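Local coordinates for protein Dye-decolorizing peroxidase tfu_3078 (Thermobifida fusca, PDB 5FW4) that uses hydrogen peroxide, with a non-covalently bound heme b, to oxidise anthraquinone dyes strongly and azo dyes and standard peroxidase substrates more modestly, at residues Val279-Met284 against Arg405-Ala410; Arg56-Ala61 against Ser75-Ala80. All coordinates share one frame; numbering follows the deposited sequence.

Interaction 1: Val279-Met284 against Arg405-Ala410; sequences VRRIRM and RHEGSA. With HEM (protoporphyrin IX containing Fe), chain C.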
loop_
_atom_site.group_PDB
_atom_site.type_symbol
_atom_site.label_atom_id
_atom_site.label_comp_id
_atom_site.label_asym_id
_atom_site.label_seq_id
_atom_site.Cartn_x
_atom_site.Cartn_y
_atom_site.Cartn_z
ATOM N N VAL A 279 -11.243 6.150 -14.751
ATOM C CA VAL A 279 -10.352 5.302 -13.978
ATOM C C VAL A 279 -10.484 3.876 -14.442
ATOM O O VAL A 279 -11.591 3.356 -14.643
ATOM C CB VAL A 279 -10.528 5.441 -12.442
ATOM C CG1 VAL A 279 -11.964 5.338 -12.039
ATOM C CG2 VAL A 279 -9.707 4.407 -11.692
ATOM N N ARG A 280 -9.337 3.234 -14.620
ATOM C CA ARG A 280 -9.322 1.830 -14.976
ATOM C C ARG A 280 -8.328 1.116 -14.066
ATOM O O ARG A 280 -7.188 1.580 -13.881
ATOM C CB ARG A 280 -8.930 1.673 -16.471
ATOM C CG ARG A 280 -9.786 2.448 -17.463
ATOM C CD ARG A 280 -11.149 1.793 -17.713
ATOM N NE ARG A 280 -11.023 0.704 -18.693
ATOM C CZ ARG A 280 -12.005 0.166 -19.405
ATOM N NH1 ARG A 280 -13.253 0.587 -19.295
ATOM N NH2 ARG A 280 -11.709 -0.797 -20.285
ATOM N N ARG A 281 -8.756 0.015 -13.481
ATOM C CA ARG A 281 -7.866 -0.852 -12.746
ATOM C C ARG A 281 -7.334 -1.851 -13.779
ATOM O O ARG A 281 -8.081 -2.658 -14.279
ATOM C CB ARG A 281 -8.595 -1.597 -11.652
ATOM C CG ARG A 281 -7.696 -2.468 -10.800
ATOM C CD ARG A 281 -8.528 -3.311 -9.886
ATOM N NE ARG A 281 -7.770 -4.300 -9.125
ATOM C CZ ARG A 281 -7.967 -4.575 -7.850
ATOM N NH1 ARG A 281 -8.879 -3.903 -7.156
ATOM N NH2 ARG A 281 -7.233 -5.502 -7.253
ATOM N N ILE A 282 -6.055 -1.769 -14.060
ATOM C CA ILE A 282 -5.454 -2.623 -15.145
ATOM C C ILE A 282 -4.414 -3.536 -14.555
ATOM O O ILE A 282 -3.344 -3.090 -14.165
ATOM C CB ILE A 282 -4.776 -1.789 -16.186
ATOM C CG1 ILE A 282 -5.613 -0.611 -16.599
ATOM C CG2 ILE A 282 -4.415 -2.658 -17.405
ATOM C CD1 ILE A 282 -6.879 -1.009 -17.174
ATOM N N ARG A 283 -4.730 -4.810 -14.491
ATOM C CA ARG A 283 -3.835 -5.811 -13.970
ATOM C C ARG A 283 -2.724 -6.036 -15.018
ATOM O O ARG A 283 -3.020 -6.067 -16.193
ATOM C CB ARG A 283 -4.584 -7.107 -13.726
ATOM C CG ARG A 283 -3.718 -8.205 -13.092
ATOM C CD ARG A 283 -4.443 -9.470 -12.676
ATOM N NE ARG A 283 -5.254 -10.131 -13.693
ATOM C CZ ARG A 283 -4.841 -11.080 -14.532
ATOM N NH1 ARG A 283 -3.595 -11.544 -14.482
ATOM N NH2 ARG A 283 -5.717 -11.617 -15.382
ATOM N N MET A 284 -1.485 -6.131 -14.531
ATOM C CA MET A 284 -0.285 -6.450 -15.371
ATOM C C MET A 284 0.073 -7.921 -15.252
ATOM O O MET A 284 0.171 -8.468 -14.162
ATOM C CB MET A 284 0.890 -5.585 -14.939
ATOM C CG MET A 284 0.711 -4.129 -15.280
ATOM S SD MET A 284 2.000 -3.174 -14.630
ATOM C CE MET A 284 1.844 -1.637 -15.397
ATOM N N ARG A 405 -4.948 -6.638 -18.325
ATOM C CA ARG A 405 -6.356 -6.957 -18.293
ATOM C C ARG A 405 -7.087 -5.828 -17.635
ATOM O O ARG A 405 -6.802 -5.540 -16.480
ATOM C CB ARG A 405 -6.596 -8.249 -17.504
ATOM C CG ARG A 405 -6.026 -9.491 -18.153
ATOM C CD ARG A 405 -6.730 -9.832 -19.460
ATOM N NE ARG A 405 -6.237 -11.088 -20.025
ATOM C CZ ARG A 405 -5.277 -11.210 -20.961
ATOM N NH1 ARG A 405 -4.628 -10.161 -21.464
ATOM N NH2 ARG A 405 -4.948 -12.421 -21.366
ATOM N N HIS A 406 -8.014 -5.190 -18.353
ATOM C CA HIS A 406 -8.869 -4.181 -17.743
ATOM C C HIS A 406 -9.918 -4.812 -16.811
ATOM O O HIS A 406 -10.896 -5.397 -17.263
ATOM C CB HIS A 406 -9.546 -3.365 -18.849
ATOM C CG HIS A 406 -8.630 -2.409 -19.558
ATOM N ND1 HIS A 406 -8.666 -1.054 -19.332
ATOM C CD2 HIS A 406 -7.668 -2.606 -20.493
ATOM C CE1 HIS A 406 -7.768 -0.452 -20.088
ATOM N NE2 HIS A 406 -7.158 -1.372 -20.817
ATOM N N GLU A 407 -9.773 -4.633 -15.495
ATOM C CA GLU A 407 -10.674 -5.298 -14.532
ATOM C C GLU A 407 -11.622 -4.377 -13.735
ATOM O O GLU A 407 -12.603 -4.845 -13.178
ATOM C CB GLU A 407 -9.846 -6.129 -13.540
ATOM C CG GLU A 407 -9.064 -7.257 -14.202
ATOM C CD GLU A 407 -8.268 -8.083 -13.222
ATOM O OE1 GLU A 407 -7.933 -7.606 -12.126
ATOM O OE2 GLU A 407 -7.968 -9.238 -13.533
ATOM N N GLY A 408 -11.329 -3.095 -13.694
ATOM C CA GLY A 408 -12.189 -2.127 -13.006
ATOM C C GLY A 408 -12.313 -0.925 -13.924
ATOM O O GLY A 408 -11.386 -0.617 -14.665
ATOM N N SER A 409 -13.452 -0.246 -13.865
ATOM C CA SER A 409 -13.691 0.927 -14.671
ATOM C C SER A 409 -14.717 1.859 -14.037
ATOM O O SER A 409 -15.723 1.401 -13.489
ATOM C CB SER A 409 -14.204 0.540 -16.049
ATOM O OG SER A 409 -14.359 1.689 -16.879
ATOM N N ALA A 410 -14.480 3.156 -14.190
ATOM C CA ALA A 410 -15.471 4.164 -13.805
ATOM C C ALA A 410 -15.193 5.510 -14.451
ATOM O O ALA A 410 -14.038 5.852 -14.755
ATOM C CB ALA A 410 -15.488 4.306 -12.296
HETATM C CHA HEM C . 1.834 6.335 -23.460
HETATM C CHB HEM C . 2.138 2.450 -20.586
HETATM C CHC HEM C . -2.672 2.016 -20.784
HETATM C CHD HEM C . -2.992 6.056 -23.434
HETATM C C1A HEM C . 2.311 5.323 -22.664
HETATM C C2A HEM C . 3.682 5.096 -22.433
HETATM C C3A HEM C . 3.762 3.993 -21.647
HETATM C C4A HEM C . 2.463 3.544 -21.379
HETATM C CMA HEM C . 4.993 3.378 -21.099
HETATM C CAA HEM C . 4.835 5.888 -22.997
HETATM C CBA HEM C . 5.289 7.030 -22.094
HETATM C CGA HEM C . 4.289 8.148 -22.081
HETATM O O1A HEM C . 3.584 8.304 -21.047
HETATM O O2A HEM C . 4.180 8.902 -23.081
HETATM C C1B HEM C . 0.819 1.998 -20.404
HETATM C C2B HEM C . 0.481 0.862 -19.630
HETATM C C3B HEM C . -0.879 0.721 -19.666
HETATM C C4B HEM C . -1.354 1.833 -20.490
HETATM C CMB HEM C . 1.463 -0.002 -18.890
HETATM C CAB HEM C . -1.776 -0.234 -19.006
HETATM C CBB HEM C . -1.388 -1.071 -18.043
HETATM C C1C HEM C . -3.186 3.064 -21.513
HETATM C C2C HEM C . -4.530 3.272 -21.741
HETATM C C3C HEM C . -4.617 4.443 -22.485
HETATM C C4C HEM C . -3.306 4.921 -22.712
HETATM C CMC HEM C . -5.597 2.349 -21.212
HETATM C CAC HEM C . -5.736 5.150 -23.089
HETATM C CBC HEM C . -6.874 4.582 -23.341
HETATM C C1D HEM C . -1.649 6.421 -23.625
HETATM C C2D HEM C . -1.303 7.605 -24.420
HETATM C C3D HEM C . 0.048 7.672 -24.433
HETATM C C4D HEM C . 0.499 6.520 -23.659
HETATM C CMD HEM C . -2.244 8.596 -25.083
HETATM C CAD HEM C . 0.882 8.741 -25.111
HETATM C CBD HEM C . 1.008 8.394 -26.597
HETATM C CGD HEM C . 1.709 9.509 -27.344
HETATM O O1D HEM C . 1.117 10.549 -27.693
HETATM O O2D HEM C . 2.926 9.381 -27.598
HETATM N NA HEM C . 1.570 4.355 -22.017
HETATM N NB HEM C . -0.296 2.542 -20.887
HETATM N NC HEM C . -2.466 4.043 -22.139
HETATM N ND HEM C . -0.543 5.776 -23.169
HETATM FE FE HEM C . -0.412 4.192 -22.128
HETATM O O HOH W 1 -6.367 -6.092 -10.447
HETATM O O HOH W 2 -8.398 -11.137 -15.273
HETATM O O HOH W 3 -5.663 -13.302 -17.797
#

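Interaction 2: Arg56-Ala61 against Ser75-Ala80; sequences RLRMAA and SGPAPA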
loop_
_atom_site.group_PDB
_atom_site.type_symbol
_atom_site.label_atom_id
_atom_site.label_comp_id
_atom_site.label_asym_id
_atom_site.label_seq_id
_atom_site.Cartn_x
_atom_site.Cartn_y
_atom_site.Cartn_z
ATOM N N ARG A 56 14.227 16.467 -2.861
ATOM C CA ARG A 56 13.700 15.174 -2.479
ATOM C C ARG A 56 12.708 15.293 -1.287
ATOM O O ARG A 56 11.799 14.477 -1.146
ATOM C CB ARG A 56 14.828 14.236 -2.082
ATOM C CG ARG A 56 15.645 13.689 -3.245
ATOM C CD ARG A 56 16.691 12.659 -2.822
ATOM N NE ARG A 56 17.621 12.543 -3.957
ATOM C CZ ARG A 56 18.907 12.873 -3.943
ATOM N NH1 ARG A 56 19.516 13.220 -2.818
ATOM N NH2 ARG A 56 19.613 12.797 -5.071
ATOM N N LEU A 57 12.894 16.288 -0.448
ATOM C CA LEU A 57 12.025 16.458 0.765
ATOM C C LEU A 57 10.774 17.317 0.574
ATOM O O LEU A 57 9.866 17.336 1.459
ATOM C CB LEU A 57 12.821 17.028 1.930
ATOM C CG LEU A 57 13.758 16.045 2.635
ATOM C CD1 LEU A 57 14.721 16.799 3.516
ATOM C CD2 LEU A 57 12.989 14.962 3.409
ATOM N N ARG A 58 10.690 18.003 -0.559
ATOM C CA ARG A 58 9.692 19.064 -0.726
ATOM C C ARG A 58 8.249 18.544 -0.727
ATOM O O ARG A 58 7.370 19.144 -0.114
ATOM C CB ARG A 58 9.950 19.813 -2.017
ATOM C CG ARG A 58 9.055 21.029 -2.196
ATOM C CD ARG A 58 9.356 21.820 -3.460
ATOM N NE ARG A 58 8.237 21.758 -4.396
ATOM C CZ ARG A 58 7.982 20.751 -5.235
ATOM N NH1 ARG A 58 8.758 19.670 -5.301
ATOM N NH2 ARG A 58 6.925 20.824 -6.030
ATOM N N MET A 59 8.011 17.435 -1.415
ATOM C CA MET A 59 6.669 16.872 -1.513
ATOM C C MET A 59 6.143 16.490 -0.141
ATOM O O MET A 59 4.978 16.771 0.124
ATOM C CB MET A 59 6.583 15.676 -2.458
ATOM C CG MET A 59 6.737 16.069 -3.937
ATOM S SD MET A 59 5.443 17.202 -4.511
ATOM C CE MET A 59 4.071 16.087 -4.593
ATOM N N ALA A 60 6.976 15.849 0.686
ATOM C CA ALA A 60 6.587 15.566 2.093
ATOM C C ALA A 60 6.400 16.821 2.963
ATOM O O ALA A 60 5.602 16.800 3.901
ATOM C CB ALA A 60 7.591 14.658 2.758
ATOM N N ALA A 61 7.165 17.869 2.692
ATOM C CA ALA A 61 7.222 19.038 3.561
ATOM C C ALA A 61 6.102 20.040 3.304
ATOM O O ALA A 61 5.719 20.783 4.193
ATOM C CB ALA A 61 8.566 19.746 3.380
ATOM N N SER A 75 -3.700 18.991 -11.619
ATOM C CA SER A 75 -2.446 19.679 -11.917
ATOM C C SER A 75 -1.514 19.707 -10.697
ATOM O O SER A 75 -1.874 19.233 -9.607
ATOM C CB SER A 75 -2.727 21.105 -12.394
ATOM O OG SER A 75 -3.330 21.856 -11.355
ATOM N N GLY A 76 -0.324 20.269 -10.912
ATOM C CA GLY A 76 0.714 20.398 -9.904
ATOM C C GLY A 76 1.477 19.095 -9.754
ATOM O O GLY A 76 1.152 18.100 -10.397
ATOM N N PRO A 77 2.477 19.086 -8.878
ATOM C CA PRO A 77 3.208 17.842 -8.664
ATOM C C PRO A 77 2.312 16.779 -8.018
ATOM O O PRO A 77 1.513 17.079 -7.104
ATOM C CB PRO A 77 4.354 18.235 -7.711
ATOM C CG PRO A 77 4.053 19.594 -7.226
ATOM C CD PRO A 77 2.968 20.202 -8.053
ATOM N N ALA A 78 2.450 15.561 -8.507
ATOM C CA ALA A 78 1.625 14.431 -8.097
ATOM C C ALA A 78 2.242 13.795 -6.853
ATOM O O ALA A 78 3.394 13.383 -6.872
ATOM C CB ALA A 78 1.572 13.423 -9.238
ATOM N N PRO A 79 1.494 13.723 -5.729
ATOM C CA PRO A 79 2.089 12.998 -4.608
ATOM C C PRO A 79 2.285 11.488 -4.880
ATOM O O PRO A 79 1.563 10.896 -5.644
ATOM C CB PRO A 79 1.030 13.203 -3.463
ATOM C CG PRO A 79 0.241 14.401 -3.880
ATOM C CD PRO A 79 0.204 14.345 -5.384
ATOM N N ALA A 80 3.278 10.891 -4.245
ATOM C CA ALA A 80 3.569 9.486 -4.314
ATOM C C ALA A 80 2.442 8.465 -4.028
ATOM O O ALA A 80 2.458 7.359 -4.538
ATOM C CB ALA A 80 4.795 9.238 -3.454
#

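Interaction 1: Val279-Met284 against Arg405-Ala410
V279-M284 and R405-A410 run antiparallel, their axes 169° apart, with a classic beta bulge where E407 and G408 both face R281. These are the two strands at one side of the four-stranded antiparallel sheet of the C-terminal half of the DyP-type peroxidase fold. R281 O accepts from both bulge residues, at 2.9 Å from E407 N and weakly from G408 N, and the shift of one residue lets I282 pair with H406 beyond it.

The face carrying R280, I282, H406 and S409 is turned to the heme. Bends at chi2 and chi3 turn the R280 guanidinium so that its edge meets H406 ND1 and, tilted 23° from the plane, S409 OG. R280 NE gives a hydrogen bond to H406 ND1, although the exact place of ND1 is less sure. R280 NH1 donates to S409 OG at 2.9 Å, and R280 NH2 forms a salt bridge with D173. An alanine here would probably leave D173 without its positive mate and the H406 ring freer to turn beside the heme. I282 lies alongside that ring, and its CG2 packs on the heme vinyl carbon CBB at 3.5 Å.

On the other face, V279 CG1 rests against A410 CB. E407 is salt-bridged to R283 through OE2 and to R364 through OE1; R281, held by its salt bridge to D370, reaches E407 OE1 only through water 1, which accepts from R281 NE. R283 NE points almost straight at E407 OE2 (2.9 Å), arriving from above the carboxylate plane. Water 2 bridges the same pair, accepting from R283 NH2 and donating to E407 OE2 at 2.6 Å.

Interaction 2: Arg56-Ala61 against Ser75-Ala80
M59 sets its sulfur against the CB-CG side of the P77 ring, with M59 SD 3.5 Å from P77 CB. The side chain leaves helix 51-61 pointing toward the loop and is bent at both chi2 and chi3 (-61° and -73°), a curled shape that carries the methyl group past P77 to the next part of the chain. There M59 CE lies 3.6 Å from A78 O. M59 CE also sits over one face of the P79 ring, 4.2 Å from P79 CG. A single side chain thus touches three consecutive loop residues, all by van der Waals contact.

R58, the neighbouring helix residue, adds a second touch on P77. Its CG stands anti to the backbone N (chi1 -174°) and the chain bends at chi3, which brings R58 NH2 to 3.3 Å from P77 CG. The proline carbon meets the guanidinium at its edge, near the plane, and the two side chains cross at about a right angle. P77 is therefore contacted at CB by sulfur and at CG by the arginine tip, on the more exposed side of the contact, whereas M59 and P79 are buried.

Other bonds hold both partners in place. M59 O accepts a hydrogen bond from S139 OG, and P79 O is bonded to the hydroxyl of Y357; A78 packs on R355 and Y357 of strand 353-363. The arrangement is apolar packing of an N-terminal helix on the proline-rich loop that leads into strand 81-89, the first strand of the N-terminal half of the DyP-type peroxidase fold.

In the fold
From the N terminus, helix 51-61 comes first, and interaction 2 closes a short loop of 13 residues by bringing segment 75-80 back against it, just before strand 81-89 enters the N-terminal sheet. That contact is complete long before interaction 1 begins, so the two stand in series and neither nest nor cross. Interaction 1 closes a far longer excursion: 120 residues, including strands 353-363 and 369-379, separate the central strand 275-284 from the edge strand 404-414 of the C-terminal sheet. The contacts lie on opposite sides of the chain's centre, their own centres 26 Å apart, one where the N-terminal helix meets the lead-in to the first sheet, the other beside the heme.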